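Lombricine kinase (Urechis caupo, PDB 3JPZ) catalyses the reversible transfer of a phosphoryl group between ATP and the guanidino compound lombricine. Local coordinates at residues F27-R32 with F72-D77; G106-K111 with D342-L347; K210-W215 with F237-R242. One frame throughout, in Å; residues are numbered along the deposited sequence.

Interaction 1. Residues F27-R32 with F72-D77; sequences FEMYQR and FKELFD
Met29 and Leu75 mark the closest backbone approach, CA to CA 7.7 Å, between two short helical segments that run at 137° to each other, with axes 10.6 Å apart. Side chains fill that separation, and Glu74 supplies much of the filling. Its CG sits between the backbone N and the carbonyl carbon, and from there the chain runs straight out to the other helix, overlapping Met29 side by side, the two pointing opposite ways. The CG methylene of Met29 lies against the carboxylate carbon, Glu74 CD, at 3.6 Å.

Arg32 comes in across the end of Glu74, roughly at right angles. It grips the carboxylate side-on, using NE and one terminal nitrogen, each for a different oxygen. The firmer bond runs from NE to Glu74 OE2 at 2.9 Å, nearly straight at 166°, lying in the guanidinium plane and using the syn lone pair. The second, from NH2 to Glu74 OE1, is longer at 3.2 Å and more bent, consistent with the 38° between the two planes. Two bonds to two oxygens limit rotation of either group. One face of the guanidinium also lies back over its own helix, with Met29 CA beneath it, toward the rim.

Below this polar bridge the contact becomes greasy. Met29 runs out extended, which carries SD to 3.8 Å from Leu75 CD1; the bend at chi3 then turns CE back toward the carboxylate, 3.8 Å from Glu74 OE1. Leu75 also touches Ile48 of helix 44-53 and Leu33. A surface ion pair over a buried methionine-leucine contact thus joins helices 27-33 and 73-83 in the helical N-terminal domain characteristic of the phosphagen kinases.

Interaction 2. Residues G106-K111 with D342-L347; sequences GQFDEK and DGVKKL
Phe108 reaches from the loop 106-111 to lay its ring against Val344 on helix 333-355. At the start, CB points neither at the helix nor away from it; CG stands anti to the carbonyl carbon (chi1 -59°), which swings the ring across toward the helix. Beyond CG, the CD2-CE2-CZ half of the ring lies under the valine, which covers one face. CD2 is 3.9 Å from Val344 CG1. The next carbon, CE2, touches both Val344 CB and CG1, each at 3.7 Å, and CZ at the tip does the same, 3.7 Å from Val344 CB and 3.8 Å from CG1. The methyl CG1 stands over the ring face, 3.8 Å from the centroid and 18° off the normal, which makes this a CH-pi contact.

This contact joins the loop leading into strand 113-122 to the long helix near the C-terminus of the phosphagen kinase fold. Val113 and Val282, on neighbouring strands of the large antiparallel sheet, touch both Phe108 and Val344, so the phenyl ring is wedged among helix, loop and sheet. Val282 is also predicted to contribute to the ATP site.

Just past Phe108 the loop is stiffened by an Asx turn, Asp109 OD1 accepting from Lys111 N at 2.9 Å. The same oxygen takes a second bond, from Lys111 NZ at 3.0 Å, as part of a salt bridge.

Interaction 3. Residues K210-W215 with F237-R242; sequences KTFLIW and FERFGR
The guanidinium of Arg239 has Thr211 over one face: OG1 stands 3.4 Å above the plane, toward the rim and near NE, at an angle too poor for a hydrogen bond. Helix 233-252 here packs against strand 212-216 of the large antiparallel sheet at the heart of the phosphagen kinase catalytic domain. A second conformer of Arg239 is deposited, so this placement is less certain than the backbone around it. Around the guanidinium, NH2 forms a salt bridge with Asp155 and NH1 a hydrogen bond with Gln228. The Phe212 ring, its plane turned 57° from the guanidinium, meets the helix obliquely. Its CD1 lies 3.9 Å from Arg239 CG, ring and arginine methylenes lying alongside in reverse senses, and CE1 comes 4.0 Å from Phe240 CA. Phe240 turns its own side chain away from strand 212-216, onto Ile118 and Thr120 of strand 113-122. One helical turn along from Glu238, Arg242 presents its guanidinium edge to that carboxylate and grips it side-on, NE to Glu238 OE2 at 3.0 Å and NH2 to Glu238 OE1 at 3.2 Å, both in plane and through syn lone pairs.

Overall arrangement
The three contacts fall into two groups. Interaction 1 lies in the helical N-terminal part, across the chain's centre from the others and away from the nucleotide site. The centres of interactions 1 and 2 are about 44 Å apart, those of interactions 1 and 3 about 38 Å. Interactions 2 and 3 are closer, with centres about 20 Å apart; interaction 3 includes a strand of the large sheet, while interaction 2 packs against it through Val113 and Val282. Both lie near strands carrying nucleotide-site residues. The Phe108 side chain is about 3 Å from that of Val282, predicted to bind ATP. The Phe240 side chain is about 5 Å from that of Arg119, which binds ADP in a complex of this protein, though no nucleotide is bound to this chain here.

Interaction 1. Residues F27-R32 with F72-D77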
loop_
_atom_site.group_PDB
_atom_site.type_symbol
_atom_site.label_atom_id
_atom_site.label_comp_id
_atom_site.label_asym_id
_atom_site.label_seq_id
_atom_site.Cartn_x
_atom_site.Cartn_y
_atom_site.Cartn_z
ATOM N N PHE A 27 16.621 3.841 -19.747
ATOM C CA PHE A 27 15.446 3.707 -20.600
ATOM C C PHE A 27 15.524 2.522 -21.551
ATOM O O PHE A 27 14.505 1.954 -21.947
ATOM C CB PHE A 27 15.226 4.954 -21.444
ATOM C CG PHE A 27 14.115 4.791 -22.435
ATOM C CD1 PHE A 27 12.799 4.723 -22.003
ATOM C CD2 PHE A 27 14.384 4.646 -23.786
ATOM C CE1 PHE A 27 11.776 4.541 -22.895
ATOM C CE2 PHE A 27 13.360 4.468 -24.688
ATOM C CZ PHE A 27 12.056 4.416 -24.245
ATOM N N GLU A 28 16.743 2.176 -21.929
ATOM C CA GLU A 28 16.985 1.169 -22.948
ATOM C C GLU A 28 16.681 -0.218 -22.400
ATOM O O GLU A 28 15.977 -1.009 -23.027
ATOM C CB GLU A 28 18.433 1.262 -23.418
ATOM C CG GLU A 28 18.746 2.535 -24.214
ATOM C CD GLU A 28 18.763 3.797 -23.359
ATOM O OE1 GLU A 28 19.146 3.728 -22.169
ATOM O OE2 GLU A 28 18.400 4.870 -23.886
ATOM N N MET A 29 17.221 -0.510 -21.224
ATOM C CA MET A 29 16.874 -1.725 -20.510
ATOM C C MET A 29 15.368 -1.759 -20.282
ATOM O O MET A 29 14.712 -2.765 -20.548
ATOM C CB MET A 29 17.606 -1.772 -19.171
ATOM C CG MET A 29 17.218 -2.946 -18.294
ATOM S SD MET A 29 18.129 -2.963 -16.749
ATOM C CE MET A 29 19.813 -2.903 -17.345
ATOM N N TYR A 30 14.825 -0.648 -19.796
ATOM C CA TYR A 30 13.395 -0.548 -19.540
ATOM C C TYR A 30 12.606 -0.928 -20.780
ATOM O O TYR A 30 11.627 -1.663 -20.699
ATOM C CB TYR A 30 13.016 0.865 -19.105
ATOM C CG TYR A 30 11.579 0.982 -18.664
ATOM C CD1 TYR A 30 11.151 0.397 -17.477
ATOM C CD2 TYR A 30 10.647 1.679 -19.425
ATOM C CE1 TYR A 30 9.841 0.502 -17.065
ATOM C CE2 TYR A 30 9.323 1.784 -19.017
ATOM C CZ TYR A 30 8.930 1.196 -17.840
ATOM O OH TYR A 30 7.622 1.288 -17.427
ATOM N N GLN A 31 13.052 -0.436 -21.929
ATOM C CA GLN A 31 12.359 -0.661 -23.188
ATOM C C GLN A 31 12.418 -2.138 -23.564
ATOM O O GLN A 31 11.436 -2.713 -24.028
ATOM C CB GLN A 31 12.997 0.199 -24.281
ATOM C CG GLN A 31 12.159 0.375 -25.537
ATOM C CD GLN A 31 12.789 1.359 -26.508
ATOM O OE1 GLN A 31 14.004 1.361 -26.704
ATOM N NE2 GLN A 31 11.966 2.203 -27.117
ATOM N N ARG A 32 13.576 -2.748 -23.351
ATOM C CA ARG A 32 13.758 -4.163 -23.641
ATOM C C ARG A 32 12.817 -5.017 -22.814
ATOM O O ARG A 32 12.257 -5.996 -23.306
ATOM C CB ARG A 32 15.189 -4.584 -23.330
ATOM C CG ARG A 32 16.205 -4.174 -24.369
ATOM C CD ARG A 32 17.518 -4.922 -24.174
ATOM N NE ARG A 32 18.272 -4.402 -23.039
ATOM C CZ ARG A 32 19.034 -3.316 -23.075
ATOM N NH1 ARG A 32 19.154 -2.623 -24.195
ATOM N NH2 ARG A 32 19.683 -2.922 -21.988
ATOM N N PHE A 72 13.344 -11.002 -16.423
ATOM C CA PHE A 72 13.980 -9.707 -16.210
ATOM C C PHE A 72 15.387 -9.922 -15.689
ATOM O O PHE A 72 15.883 -9.173 -14.851
ATOM C CB PHE A 72 13.136 -8.887 -15.248
ATOM C CG PHE A 72 11.686 -8.883 -15.614
ATOM C CD1 PHE A 72 11.258 -8.222 -16.751
ATOM C CD2 PHE A 72 10.762 -9.586 -14.862
ATOM C CE1 PHE A 72 9.929 -8.236 -17.110
ATOM C CE2 PHE A 72 9.430 -9.598 -15.217
ATOM C CZ PHE A 72 9.015 -8.926 -16.339
ATOM N N LYS A 73 16.023 -10.963 -16.220
ATOM C CA LYS A 73 17.358 -11.372 -15.808
ATOM C C LYS A 73 18.357 -10.225 -15.781
ATOM O O LYS A 73 19.136 -10.101 -14.841
ATOM C CB LYS A 73 17.877 -12.473 -16.730
ATOM C CG LYS A 73 19.202 -13.068 -16.295
ATOM C CD LYS A 73 19.516 -14.333 -17.069
ATOM C CE LYS A 73 20.343 -15.298 -16.236
ATOM N NZ LYS A 73 21.446 -14.605 -15.523
ATOM N N GLU A 74 18.343 -9.388 -16.808
ATOM C CA GLU A 74 19.376 -8.370 -16.939
ATOM C C GLU A 74 19.218 -7.278 -15.888
ATOM O O GLU A 74 20.184 -6.592 -15.549
ATOM C CB GLU A 74 19.361 -7.765 -18.340
ATOM C CG GLU A 74 18.447 -6.570 -18.510
ATOM C CD GLU A 74 18.639 -5.910 -19.855
ATOM O OE1 GLU A 74 19.775 -5.483 -20.152
ATOM O OE2 GLU A 74 17.658 -5.835 -20.619
ATOM N N LEU A 75 18.003 -7.127 -15.371
ATOM C CA LEU A 75 17.747 -6.148 -14.326
ATOM C C LEU A 75 18.099 -6.715 -12.960
ATOM O O LEU A 75 18.747 -6.054 -12.141
ATOM C CB LEU A 75 16.284 -5.691 -14.357
ATOM C CG LEU A 75 15.890 -4.664 -13.296
ATOM C CD1 LEU A 75 16.899 -3.517 -13.210
ATOM C CD2 LEU A 75 14.494 -4.137 -13.577
ATOM N N PHE A 76 17.665 -7.941 -12.701
ATOM C CA PHE A 76 18.014 -8.587 -11.454
ATOM C C PHE A 76 19.512 -8.779 -11.371
ATOM O O PHE A 76 20.101 -8.571 -10.324
ATOM C CB PHE A 76 17.287 -9.918 -11.301
ATOM C CG PHE A 76 15.861 -9.761 -10.894
ATOM C CD1 PHE A 76 15.496 -9.842 -9.560
ATOM C CD2 PHE A 76 14.892 -9.484 -11.833
ATOM C CE1 PHE A 76 14.195 -9.685 -9.187
ATOM C CE2 PHE A 76 13.585 -9.315 -11.456
ATOM C CZ PHE A 76 13.234 -9.414 -10.139
ATOM N N ASP A 77 20.139 -9.140 -12.479
ATOM C CA ASP A 77 21.564 -9.436 -12.437
ATOM C C ASP A 77 22.363 -8.182 -12.087
ATOM O O ASP A 77 23.315 -8.239 -11.318
ATOM C CB ASP A 77 22.033 -10.047 -13.749
ATOM C CG ASP A 77 21.749 -11.534 -13.828
ATOM O OD1 ASP A 77 20.984 -12.042 -12.983
ATOM O OD2 ASP A 77 22.304 -12.196 -14.728
#

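Interaction 2. Residues G106-K111 with D342-L347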
loop_
_atom_site.group_PDB
_atom_site.type_symbol
_atom_site.label_atom_id
_atom_site.label_comp_id
_atom_site.label_asym_id
_atom_site.label_seq_id
_atom_site.Cartn_x
_atom_site.Cartn_y
_atom_site.Cartn_z
ATOM N N GLY A 106 31.430 -24.573 17.384
ATOM C CA GLY A 106 30.103 -23.976 17.398
ATOM C C GLY A 106 29.404 -23.925 18.747
ATOM O O GLY A 106 28.178 -23.931 18.801
ATOM N N GLN A 107 30.165 -23.903 19.838
ATOM C CA GLN A 107 29.591 -23.738 21.170
ATOM C C GLN A 107 30.297 -22.604 21.883
ATOM O O GLN A 107 31.454 -22.737 22.278
ATOM C CB GLN A 107 29.721 -25.011 22.002
ATOM C CG GLN A 107 29.431 -24.795 23.491
ATOM C CD GLN A 107 27.978 -24.412 23.778
ATOM O OE1 GLN A 107 27.067 -25.225 23.618
ATOM N NE2 GLN A 107 27.765 -23.181 24.232
ATOM N N PHE A 108 29.596 -21.491 22.045
ATOM C CA PHE A 108 30.192 -20.325 22.660
ATOM C C PHE A 108 30.113 -20.410 24.164
ATOM O O PHE A 108 29.281 -21.119 24.724
ATOM C CB PHE A 108 29.487 -19.055 22.214
ATOM C CG PHE A 108 29.513 -18.831 20.747
ATOM C CD1 PHE A 108 28.332 -18.775 20.029
ATOM C CD2 PHE A 108 30.712 -18.665 20.079
ATOM C CE1 PHE A 108 28.353 -18.551 18.679
ATOM C CE2 PHE A 108 30.731 -18.446 18.724
ATOM C CZ PHE A 108 29.557 -18.388 18.025
ATOM N N ASP A 109 31.005 -19.661 24.795
ATOM C CA ASP A 109 30.988 -19.424 26.212
ATOM C C ASP A 109 29.709 -18.665 26.510
ATOM O O ASP A 109 29.492 -17.556 26.013
ATOM C CB ASP A 109 32.236 -18.610 26.597
ATOM C CG ASP A 109 32.368 -18.405 28.088
ATOM O OD1 ASP A 109 31.336 -18.487 28.772
ATOM O OD2 ASP A 109 33.498 -18.134 28.570
ATOM N N GLU A 110 28.845 -19.269 27.314
ATOM C CA GLU A 110 27.525 -18.709 27.517
ATOM C C GLU A 110 27.516 -17.592 28.551
ATOM O O GLU A 110 26.486 -17.003 28.798
ATOM C CB GLU A 110 26.528 -19.812 27.861
ATOM C CG GLU A 110 26.367 -20.774 26.711
ATOM C CD GLU A 110 25.468 -21.947 27.008
ATOM O OE1 GLU A 110 25.161 -22.193 28.195
ATOM O OE2 GLU A 110 25.081 -22.633 26.041
ATOM N N LYS A 111 28.671 -17.281 29.126
ATOM C CA LYS A 111 28.810 -16.055 29.908
ATOM C C LYS A 111 28.718 -14.850 28.973
ATOM O O LYS A 111 28.386 -13.740 29.387
ATOM C CB LYS A 111 30.140 -16.035 30.657
ATOM C CG LYS A 111 30.207 -17.028 31.811
ATOM C CD LYS A 111 31.496 -16.887 32.613
ATOM C CE LYS A 111 32.702 -17.375 31.845
ATOM N NZ LYS A 111 32.569 -18.799 31.484
ATOM N N ASP A 342 33.522 -17.796 14.003
ATOM C CA ASP A 342 34.871 -17.245 14.062
ATOM C C ASP A 342 34.856 -15.794 14.516
ATOM O O ASP A 342 35.683 -15.378 15.316
ATOM C CB ASP A 342 35.557 -17.342 12.699
ATOM C CG ASP A 342 35.797 -18.764 12.270
ATOM O OD1 ASP A 342 35.722 -19.673 13.131
ATOM O OD2 ASP A 342 36.068 -18.969 11.072
ATOM N N GLY A 343 33.918 -15.024 13.993
ATOM C CA GLY A 343 33.830 -13.616 14.320
ATOM C C GLY A 343 33.452 -13.419 15.772
ATOM O O GLY A 343 34.014 -12.566 16.454
ATOM N N VAL A 344 32.510 -14.222 16.249
ATOM C CA VAL A 344 31.991 -14.057 17.602
ATOM C C VAL A 344 33.032 -14.492 18.622
ATOM O O VAL A 344 33.197 -13.862 19.670
ATOM C CB VAL A 344 30.692 -14.847 17.809
ATOM C CG1 VAL A 344 30.292 -14.843 19.284
ATOM C CG2 VAL A 344 29.579 -14.269 16.937
ATOM N N LYS A 345 33.737 -15.571 18.306
ATOM C CA LYS A 345 34.827 -16.041 19.142
ATOM C C LYS A 345 35.896 -14.950 19.279
ATOM O O LYS A 345 36.439 -14.742 20.355
ATOM C CB LYS A 345 35.417 -17.319 18.545
ATOM C CG LYS A 345 36.639 -17.866 19.268
ATOM C CD LYS A 345 36.365 -18.116 20.735
ATOM C CE LYS A 345 37.462 -18.941 21.386
ATOM N NZ LYS A 345 38.799 -18.322 21.209
ATOM N N LYS A 346 36.189 -14.248 18.190
ATOM C CA LYS A 346 37.175 -13.167 18.229
ATOM C C LYS A 346 36.689 -12.012 19.096
ATOM O O LYS A 346 37.458 -11.441 19.872
ATOM C CB LYS A 346 37.501 -12.657 16.815
ATOM C CG LYS A 346 38.076 -13.736 15.897
ATOM C CD LYS A 346 38.496 -13.190 14.534
ATOM C CE LYS A 346 38.587 -14.314 13.496
ATOM N NZ LYS A 346 38.714 -13.818 12.092
ATOM N N LEU A 347 35.418 -11.655 18.941
ATOM C CA LEU A 347 34.813 -10.614 19.749
ATOM C C LEU A 347 35.005 -10.940 21.222
ATOM O O LEU A 347 35.406 -10.087 22.012
ATOM C CB LEU A 347 33.329 -10.480 19.418
ATOM C CG LEU A 347 33.039 -9.945 18.015
ATOM C CD1 LEU A 347 31.588 -10.181 17.605
ATOM C CD2 LEU A 347 33.397 -8.476 17.919
#

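Interaction 3. Residues K210-W215 with F237-R242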
loop_
_atom_site.group_PDB
_atom_site.type_symbol
_atom_site.label_atom_id
_atom_site.label_comp_id
_atom_site.label_asym_id
_atom_site.label_seq_id
_atom_site.Cartn_x
_atom_site.Cartn_y
_atom_site.Cartn_z
ATOM N N LYS A 210 10.011 -24.810 21.348
ATOM C CA LYS A 210 10.148 -23.405 20.963
ATOM C C LYS A 210 11.582 -23.111 20.531
ATOM O O LYS A 210 12.188 -22.119 20.941
ATOM C CB LYS A 210 9.726 -22.483 22.108
ATOM C CG LYS A 210 8.290 -22.704 22.574
ATOM C CD LYS A 210 7.813 -21.583 23.488
ATOM C CE LYS A 210 6.362 -21.773 23.897
ATOM N NZ LYS A 210 6.055 -21.043 25.154
ATOM N N THR A 211 12.114 -23.996 19.699
ATOM C CA THR A 211 13.463 -23.855 19.159
ATOM C C THR A 211 13.434 -23.881 17.636
ATOM O O THR A 211 14.460 -23.709 16.987
ATOM C CB THR A 211 14.358 -25.007 19.621
ATOM O OG1 THR A 211 13.702 -26.249 19.339
ATOM C CG2 THR A 211 14.642 -24.914 21.117
ATOM N N PHE A 212 12.254 -24.123 17.071
ATOM C CA PHE A 212 12.081 -24.127 15.627
ATOM C C PHE A 212 10.781 -23.421 15.305
ATOM O O PHE A 212 9.705 -23.860 15.706
ATOM C CB PHE A 212 12.064 -25.559 15.089
ATOM C CG PHE A 212 12.447 -25.665 13.642
ATOM C CD1 PHE A 212 13.691 -25.239 13.209
ATOM C CD2 PHE A 212 11.565 -26.198 12.716
ATOM C CE1 PHE A 212 14.045 -25.340 11.882
ATOM C CE2 PHE A 212 11.913 -26.301 11.388
ATOM C CZ PHE A 212 13.151 -25.871 10.968
ATOM N N LEU A 213 10.894 -22.320 14.574
ATOM C CA LEU A 213 9.781 -21.411 14.348
ATOM C C LEU A 213 9.571 -21.221 12.854
ATOM O O LEU A 213 10.514 -21.066 12.099
ATOM C CB LEU A 213 10.067 -20.068 15.017
ATOM C CG LEU A 213 9.185 -18.889 14.600
ATOM C CD1 LEU A 213 7.757 -19.047 15.128
ATOM C CD2 LEU A 213 9.824 -17.598 15.101
ATOM N N ILE A 214 8.318 -21.228 12.434
ATOM C CA ILE A 214 7.984 -21.167 11.026
ATOM C C ILE A 214 6.973 -20.051 10.836
ATOM O O ILE A 214 5.932 -20.052 11.478
ATOM C CB ILE A 214 7.374 -22.506 10.562
ATOM C CG1 ILE A 214 8.397 -23.639 10.706
ATOM C CG2 ILE A 214 6.842 -22.413 9.135
ATOM C CD1 ILE A 214 9.595 -23.527 9.790
ATOM N N TRP A 215 7.290 -19.075 9.994
ATOM C CA TRP A 215 6.306 -18.068 9.589
ATOM C C TRP A 215 5.897 -18.336 8.158
ATOM O O TRP A 215 6.743 -18.475 7.281
ATOM C CB TRP A 215 6.862 -16.657 9.631
ATOM C CG TRP A 215 7.109 -16.097 10.970
ATOM C CD1 TRP A 215 6.734 -16.619 12.164
ATOM C CD2 TRP A 215 7.762 -14.861 11.251
ATOM N NE1 TRP A 215 7.132 -15.787 13.184
ATOM C CE2 TRP A 215 7.762 -14.698 12.646
ATOM C CE3 TRP A 215 8.346 -13.869 10.454
ATOM C CZ2 TRP A 215 8.335 -13.582 13.269
ATOM C CZ3 TRP A 215 8.918 -12.764 11.076
ATOM C CH2 TRP A 215 8.902 -12.631 12.468
ATOM N N PHE A 237 22.171 -24.955 14.271
ATOM C CA PHE A 237 22.331 -25.203 12.851
ATOM C C PHE A 237 21.885 -26.632 12.540
ATOM O O PHE A 237 21.313 -26.894 11.486
ATOM C CB PHE A 237 23.796 -25.002 12.452
ATOM C CG PHE A 237 24.048 -25.084 10.967
ATOM C CD1 PHE A 237 23.291 -24.346 10.077
ATOM C CD2 PHE A 237 25.067 -25.882 10.472
ATOM C CE1 PHE A 237 23.537 -24.413 8.718
ATOM C CE2 PHE A 237 25.318 -25.956 9.116
ATOM C CZ PHE A 237 24.553 -25.219 8.237
ATOM N N GLU A 238 22.154 -27.550 13.466
ATOM C CA GLU A 238 21.842 -28.963 13.253
ATOM C C GLU A 238 20.347 -29.149 13.096
ATOM O O GLU A 238 19.888 -29.896 12.234
ATOM C CB GLU A 238 22.332 -29.814 14.430
ATOM C CG GLU A 238 22.213 -31.328 14.194
ATOM C CD GLU A 238 20.789 -31.872 14.335
ATOM O OE1 GLU A 238 19.976 -31.298 15.102
ATOM O OE2 GLU A 238 20.492 -32.901 13.682
ATOM N N ARG A 239 19.597 -28.481 13.961
ATOM C CA ARG A 239 18.144 -28.523 13.924
ATOM C C ARG A 239 17.663 -27.782 12.687
ATOM O O ARG A 239 16.746 -28.209 12.007
ATOM C CB ARG A 239 17.573 -27.884 15.195
ATOM C CG ARG A 239 16.080 -27.594 15.157
ATOM C CD ARG A 239 15.560 -27.222 16.542
ATOM N NE ARG A 239 15.678 -28.335 17.481
ATOM C CZ ARG A 239 16.562 -28.398 18.472
ATOM N NH1 ARG A 239 17.414 -27.400 18.679
ATOM N NH2 ARG A 239 16.585 -29.461 19.265
ATOM N N PHE A 240 18.308 -26.661 12.410
ATOM C CA PHE A 240 18.008 -25.844 11.251
ATOM C C PHE A 240 17.981 -26.676 9.964
ATOM O O PHE A 240 16.983 -26.708 9.251
ATOM C CB PHE A 240 19.080 -24.756 11.174
ATOM C CG PHE A 240 18.922 -23.806 10.036
ATOM C CD1 PHE A 240 18.036 -22.739 10.119
ATOM C CD2 PHE A 240 19.702 -23.942 8.900
ATOM C CE1 PHE A 240 17.913 -21.839 9.069
ATOM C CE2 PHE A 240 19.585 -23.050 7.858
ATOM C CZ PHE A 240 18.682 -21.994 7.943
ATOM N N GLY A 241 19.087 -27.351 9.676
ATOM C CA GLY A 241 19.207 -28.140 8.465
ATOM C C GLY A 241 18.356 -29.394 8.511
ATOM O O GLY A 241 17.806 -29.820 7.502
ATOM N N ARG A 242 18.259 -29.995 9.688
ATOM C CA ARG A 242 17.425 -31.173 9.865
ATOM C C ARG A 242 15.972 -30.822 9.562
ATOM O O ARG A 242 15.272 -31.559 8.868
ATOM C CB ARG A 242 17.562 -31.702 11.293
ATOM C CG ARG A 242 16.640 -32.868 11.610
ATOM C CD ARG A 242 17.181 -33.692 12.770
ATOM N NE ARG A 242 17.465 -32.870 13.944
ATOM C CZ ARG A 242 16.540 -32.424 14.784
ATOM N NH1 ARG A 242 15.264 -32.711 14.574
ATOM N NH2 ARG A 242 16.888 -31.685 15.829
#